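Local coordinates for dipeptide Epimerase (PDB 3JVA), which is a magnesium-binding enzyme of the mandelate racemase/muconate lactonizing family, with the two-domain architecture of the enolase superfamily, at residues 6-18 with 320-332. Sequence-based numbering, arbitrary orientation.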
loop_
_atom_site.group_PDB
_atom_site.type_symbol
_atom_site.label_atom_id
_atom_site.label_comp_id
_atom_site.label_asym_id
_atom_site.label_seq_id
_atom_site.Cartn_x
_atom_site.Cartn_y
_atom_site.Cartn_z
ATOM N N VAL B 6 -44.035 14.210 -23.945
ATOM C CA VAL B 6 -43.116 13.121 -24.235
ATOM C C VAL B 6 -43.960 11.924 -24.659
ATOM O O VAL B 6 -44.777 11.432 -23.889
ATOM C CB VAL B 6 -42.290 12.742 -22.982
ATOM C CG1 VAL B 6 -41.409 11.533 -23.283
ATOM C CG2 VAL B 6 -41.436 13.931 -22.542
ATOM N N HIS B 7 -43.764 11.466 -25.890
ATOM C CA HIS B 7 -44.514 10.334 -26.424
ATOM C C HIS B 7 -43.605 9.119 -26.546
ATOM O O HIS B 7 -42.454 9.252 -26.955
ATOM C CB HIS B 7 -45.065 10.687 -27.811
ATOM C CG HIS B 7 -45.768 12.008 -27.864
ATOM N ND1 HIS B 7 -45.252 13.101 -28.525
ATOM C CD2 HIS B 7 -46.939 12.417 -27.320
ATOM C CE1 HIS B 7 -46.075 14.127 -28.388
ATOM N NE2 HIS B 7 -47.106 13.738 -27.661
ATOM N N VAL B 8 -44.108 7.941 -26.183
ATOM C CA VAL B 8 -43.304 6.729 -26.301
ATOM C C VAL B 8 -44.083 5.613 -26.978
ATOM O O VAL B 8 -45.292 5.479 -26.785
ATOM C CB VAL B 8 -42.794 6.219 -24.924
ATOM C CG1 VAL B 8 -43.949 5.721 -24.078
ATOM C CG2 VAL B 8 -41.762 5.105 -25.135
ATOM N N ARG B 9 -43.384 4.821 -27.786
ATOM C CA ARG B 9 -44.005 3.711 -28.486
ATOM C C ARG B 9 -43.060 2.518 -28.467
ATOM O O ARG B 9 -41.870 2.658 -28.201
ATOM C CB ARG B 9 -44.309 4.094 -29.943
ATOM C CG ARG B 9 -43.090 4.189 -30.878
ATOM C CD ARG B 9 -43.547 4.529 -32.299
ATOM N NE ARG B 9 -42.499 4.567 -33.325
ATOM C CZ ARG B 9 -42.002 3.498 -33.947
ATOM N NH1 ARG B 9 -42.437 2.280 -33.648
ATOM N NH2 ARG B 9 -41.108 3.650 -34.920
ATOM N N ALA B 10 -43.605 1.337 -28.716
ATOM C CA ALA B 10 -42.780 0.149 -28.774
ATOM C C ALA B 10 -42.380 0.072 -30.238
ATOM O O ALA B 10 -43.075 0.610 -31.103
ATOM C CB ALA B 10 -43.584 -1.085 -28.369
ATOM N N SER B 11 -41.250 -0.567 -30.513
ATOM C CA SER B 11 -40.777 -0.717 -31.882
ATOM C C SER B 11 -40.319 -2.153 -31.993
ATOM O O SER B 11 -39.576 -2.625 -31.139
ATOM C CB SER B 11 -39.599 0.224 -32.154
ATOM O OG SER B 11 -39.048 0.029 -33.452
ATOM N N LYS B 12 -40.779 -2.847 -33.030
ATOM C CA LYS B 12 -40.396 -4.235 -33.240
ATOM C C LYS B 12 -39.947 -4.395 -34.688
ATOM O O LYS B 12 -40.736 -4.228 -35.616
ATOM C CB LYS B 12 -41.575 -5.163 -32.948
ATOM C CG LYS B 12 -42.135 -5.018 -31.538
ATOM C CD LYS B 12 -43.233 -6.039 -31.276
ATOM C CE LYS B 12 -43.792 -5.897 -29.872
ATOM N NZ LYS B 12 -44.887 -6.871 -29.618
ATOM N N ILE B 13 -38.673 -4.714 -34.870
ATOM C CA ILE B 13 -38.105 -4.865 -36.200
ATOM C C ILE B 13 -37.471 -6.241 -36.320
ATOM O O ILE B 13 -36.592 -6.597 -35.538
ATOM C CB ILE B 13 -37.026 -3.777 -36.456
ATOM C CG1 ILE B 13 -37.647 -2.375 -36.365
ATOM C CG2 ILE B 13 -36.398 -3.977 -37.823
ATOM C CD1 ILE B 13 -38.559 -2.015 -37.538
ATOM N N LYS B 14 -37.919 -7.015 -37.301
ATOM C CA LYS B 14 -37.379 -8.353 -37.500
ATOM C C LYS B 14 -35.895 -8.291 -37.849
ATOM O O LYS B 14 -35.450 -7.381 -38.557
ATOM C CB LYS B 14 -38.144 -9.069 -38.616
ATOM C CG LYS B 14 -37.815 -10.544 -38.724
ATOM C CD LYS B 14 -38.662 -11.232 -39.779
ATOM C CE LYS B 14 -38.471 -12.737 -39.717
ATOM N NZ LYS B 14 -38.817 -13.244 -38.362
ATOM N N LEU B 15 -35.134 -9.258 -37.339
ATOM C CA LEU B 15 -33.700 -9.337 -37.598
ATOM C C LEU B 15 -33.437 -10.263 -38.784
ATOM O O LEU B 15 -34.118 -11.277 -38.944
ATOM C CB LEU B 15 -32.964 -9.893 -36.375
ATOM C CG LEU B 15 -33.013 -9.126 -35.048
ATOM C CD1 LEU B 15 -32.345 -9.970 -33.959
ATOM C CD2 LEU B 15 -32.311 -7.782 -35.189
ATOM N N LYS B 16 -32.450 -9.916 -39.606
ATOM C CA LYS B 16 -32.095 -10.742 -40.759
ATOM C C LYS B 16 -31.574 -12.094 -40.276
ATOM O O LYS B 16 -31.822 -13.127 -40.901
ATOM C CB LYS B 16 -31.020 -10.056 -41.611
ATOM C CG LYS B 16 -31.500 -8.824 -42.362
ATOM C CD LYS B 16 -30.357 -8.157 -43.110
ATOM C CE LYS B 16 -30.818 -6.919 -43.852
ATOM N NZ LYS B 16 -29.673 -6.222 -44.514
ATOM N N GLU B 17 -30.850 -12.080 -39.160
ATOM C CA GLU B 17 -30.303 -13.304 -38.580
ATOM C C GLU B 17 -30.625 -13.344 -37.092
ATOM O O GLU B 17 -30.400 -12.371 -36.378
ATOM C CB GLU B 17 -28.781 -13.364 -38.769
ATOM C CG GLU B 17 -28.319 -13.349 -40.223
ATOM C CD GLU B 17 -26.810 -13.522 -40.364
ATOM O OE1 GLU B 17 -26.308 -13.444 -41.507
ATOM O OE2 GLU B 17 -26.123 -13.739 -39.340
ATOM N N THR B 18 -31.151 -14.471 -36.629
ATOM C CA THR B 18 -31.494 -14.618 -35.223
ATOM C C THR B 18 -30.235 -14.585 -34.364
ATOM O O THR B 18 -29.186 -15.090 -34.762
ATOM C CB THR B 18 -32.244 -15.939 -34.966
ATOM O OG1 THR B 18 -31.431 -17.041 -35.388
ATOM C CG2 THR B 18 -33.559 -15.957 -35.731
ATOM N N ASP B 320 -23.101 -1.674 -35.816
ATOM C CA ASP B 320 -23.612 -2.404 -36.970
ATOM C C ASP B 320 -25.062 -2.871 -36.881
ATOM O O ASP B 320 -25.522 -3.617 -37.742
ATOM C CB ASP B 320 -22.717 -3.625 -37.198
ATOM C CG ASP B 320 -22.718 -4.578 -36.011
ATOM O OD1 ASP B 320 -23.169 -4.182 -34.908
ATOM O OD2 ASP B 320 -22.257 -5.725 -36.172
ATOM N N ALA B 321 -25.788 -2.434 -35.858
ATOM C CA ALA B 321 -27.170 -2.877 -35.695
ATOM C C ALA B 321 -28.091 -2.630 -36.895
ATOM O O ALA B 321 -28.925 -3.478 -37.211
ATOM C CB ALA B 321 -27.775 -2.256 -34.437
ATOM N N THR B 322 -27.955 -1.491 -37.572
ATOM C CA THR B 322 -28.847 -1.228 -38.701
ATOM C C THR B 322 -28.652 -2.204 -39.852
ATOM O O THR B 322 -29.580 -2.440 -40.630
ATOM C CB THR B 322 -28.709 0.214 -39.259
ATOM O OG1 THR B 322 -27.424 0.390 -39.869
ATOM C CG2 THR B 322 -28.891 1.240 -38.143
ATOM N N PHE B 323 -27.458 -2.784 -39.951
ATOM C CA PHE B 323 -27.163 -3.724 -41.031
ATOM C C PHE B 323 -27.920 -5.040 -40.907
ATOM O O PHE B 323 -28.050 -5.778 -41.885
ATOM C CB PHE B 323 -25.660 -4.033 -41.091
ATOM C CG PHE B 323 -24.780 -2.817 -41.082
ATOM C CD1 PHE B 323 -25.219 -1.607 -41.605
ATOM C CD2 PHE B 323 -23.490 -2.894 -40.567
ATOM C CE1 PHE B 323 -24.385 -0.489 -41.616
ATOM C CE2 PHE B 323 -22.647 -1.785 -40.574
ATOM C CZ PHE B 323 -23.094 -0.583 -41.098
ATOM N N GLY B 324 -28.411 -5.341 -39.707
ATOM C CA GLY B 324 -29.138 -6.581 -39.505
ATOM C C GLY B 324 -30.642 -6.432 -39.363
ATOM O O GLY B 324 -31.321 -7.379 -38.963
ATOM N N LEU B 325 -31.165 -5.254 -39.688
ATOM C CA LEU B 325 -32.602 -4.993 -39.583
ATOM C C LEU B 325 -33.320 -5.274 -40.906
ATOM O O LEU B 325 -32.819 -4.922 -41.972
ATOM C CB LEU B 325 -32.838 -3.531 -39.189
ATOM C CG LEU B 325 -32.207 -3.023 -37.887
ATOM C CD1 LEU B 325 -32.578 -1.561 -37.687
ATOM C CD2 LEU B 325 -32.688 -3.862 -36.711
ATOM N N GLU B 326 -34.493 -5.897 -40.838
ATOM C CA GLU B 326 -35.258 -6.194 -42.051
ATOM C C GLU B 326 -35.868 -4.943 -42.662
ATOM O O GLU B 326 -36.113 -4.886 -43.866
ATOM C CB GLU B 326 -36.356 -7.216 -41.757
ATOM C CG GLU B 326 -35.852 -8.644 -41.676
ATOM C CD GLU B 326 -35.371 -9.179 -43.016
ATOM O OE1 GLU B 326 -34.904 -10.336 -43.053
ATOM O OE2 GLU B 326 -35.464 -8.452 -44.031
ATOM N N THR B 327 -36.124 -3.940 -41.831
ATOM C CA THR B 327 -36.685 -2.691 -42.321
ATOM C C THR B 327 -36.346 -1.575 -41.332
ATOM O O THR B 327 -36.028 -1.848 -40.175
ATOM C CB THR B 327 -38.221 -2.811 -42.521
ATOM O OG1 THR B 327 -38.684 -1.712 -43.314
ATOM C CG2 THR B 327 -38.948 -2.821 -41.183
ATOM N N ALA B 328 -36.389 -0.330 -41.796
ATOM C CA ALA B 328 -36.059 0.815 -40.950
ATOM C C ALA B 328 -37.261 1.318 -40.160
ATOM O O ALA B 328 -38.331 1.555 -40.721
ATOM C CB ALA B 328 -35.499 1.939 -41.800
ATOM N N PRO B 329 -37.095 1.497 -38.839
ATOM C CA PRO B 329 -38.193 1.978 -37.994
ATOM C C PRO B 329 -38.458 3.474 -38.157
ATOM O O PRO B 329 -39.525 3.967 -37.781
ATOM C CB PRO B 329 -37.725 1.613 -36.584
ATOM C CG PRO B 329 -36.221 1.783 -36.686
ATOM C CD PRO B 329 -35.906 1.157 -38.034
ATOM N N VAL B 330 -37.490 4.184 -38.727
ATOM C CA VAL B 330 -37.597 5.624 -38.936
ATOM C C VAL B 330 -36.950 6.031 -40.257
ATOM O O VAL B 330 -36.385 5.199 -40.964
ATOM C CB VAL B 330 -36.890 6.408 -37.811
ATOM C CG1 VAL B 330 -37.473 6.026 -36.459
ATOM C CG2 VAL B 330 -35.391 6.131 -37.858
ATOM N N THR B 331 -37.031 7.318 -40.572
ATOM C CA THR B 331 -36.444 7.858 -41.796
ATOM C C THR B 331 -35.174 8.620 -41.421
ATOM O O THR B 331 -35.128 9.274 -40.383
ATOM C CB THR B 331 -37.418 8.841 -42.500
ATOM O OG1 THR B 331 -38.620 8.151 -42.864
ATOM C CG2 THR B 331 -36.780 9.432 -43.750
ATOM N N GLY B 332 -34.145 8.525 -42.256
ATOM C CA GLY B 332 -32.908 9.236 -41.986
ATOM C C GLY B 332 -31.955 8.528 -41.041
ATOM O O GLY B 332 -32.167 7.372 -40.680
HETATM O O HOH W 1 -35.438 -12.251 -41.400
HETATM O O HOH W 2 -30.517 -3.926 -43.000
HETATM O O HOH W 3 -29.511 -9.641 -38.082
#
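Ile13 is the main apolar side chain that strand 3-21 lays on segment 320-332. Its two branches divide the work. CG1 lies beside the backbone N (chi1 -61°), which leaves CG2 anti to it. CG2 comes to 3.2 Å from Thr327 O and also packs on Leu325 CB. The CG1 branch carries CD1 to CB of Pro329, 3.8 Å away, and to CG2 of Thr327. Ile13 crosses the side chains of Leu325, Thr327 and Pro329 at about a right angle to each. Pro329 CB also lies beside Ser11 OG. Pro329 also touches Thr297 and Thr298, the latter the first residue of helix 298-310.

Lys14 and Lys16, further along segment 6-18, use their backbone. Glu326 N gives a hydrogen bond of 2.9 Å to Lys14 O, and Lys16 N gives one of 2.9 Å to Gly324 O. These flank Leu15 and Leu325, a non-hydrogen-bonded antiparallel pair that forms a single beta bridge. It joins the antiparallel sheet of the N-terminal domain to a loop following the last barrel strand, 314-317, as the two domains of the enolase fold meet. Strand 3-21 is hydrogen-bonded to strand 29-38 within its own sheet.

Two long side chains flank the bridge. Lys16 is extended beyond CG and runs past Gly324. Its NZ reaches Phe323 O at 3.1 Å, from above the carbonyl plane. A water accepts from the same NZ and lies 2.7 Å from Leu325 O. Glu326 bends at chi2 (-68°), which brings OE1 to 3.6 Å from Lys16 CA. Glu326 CG lies alongside Lys14 CB, the two side chains pointing the same way. A second water bridges Glu326 OE1 and Leu15 O, and a third links Glu17 N to Gly324 O.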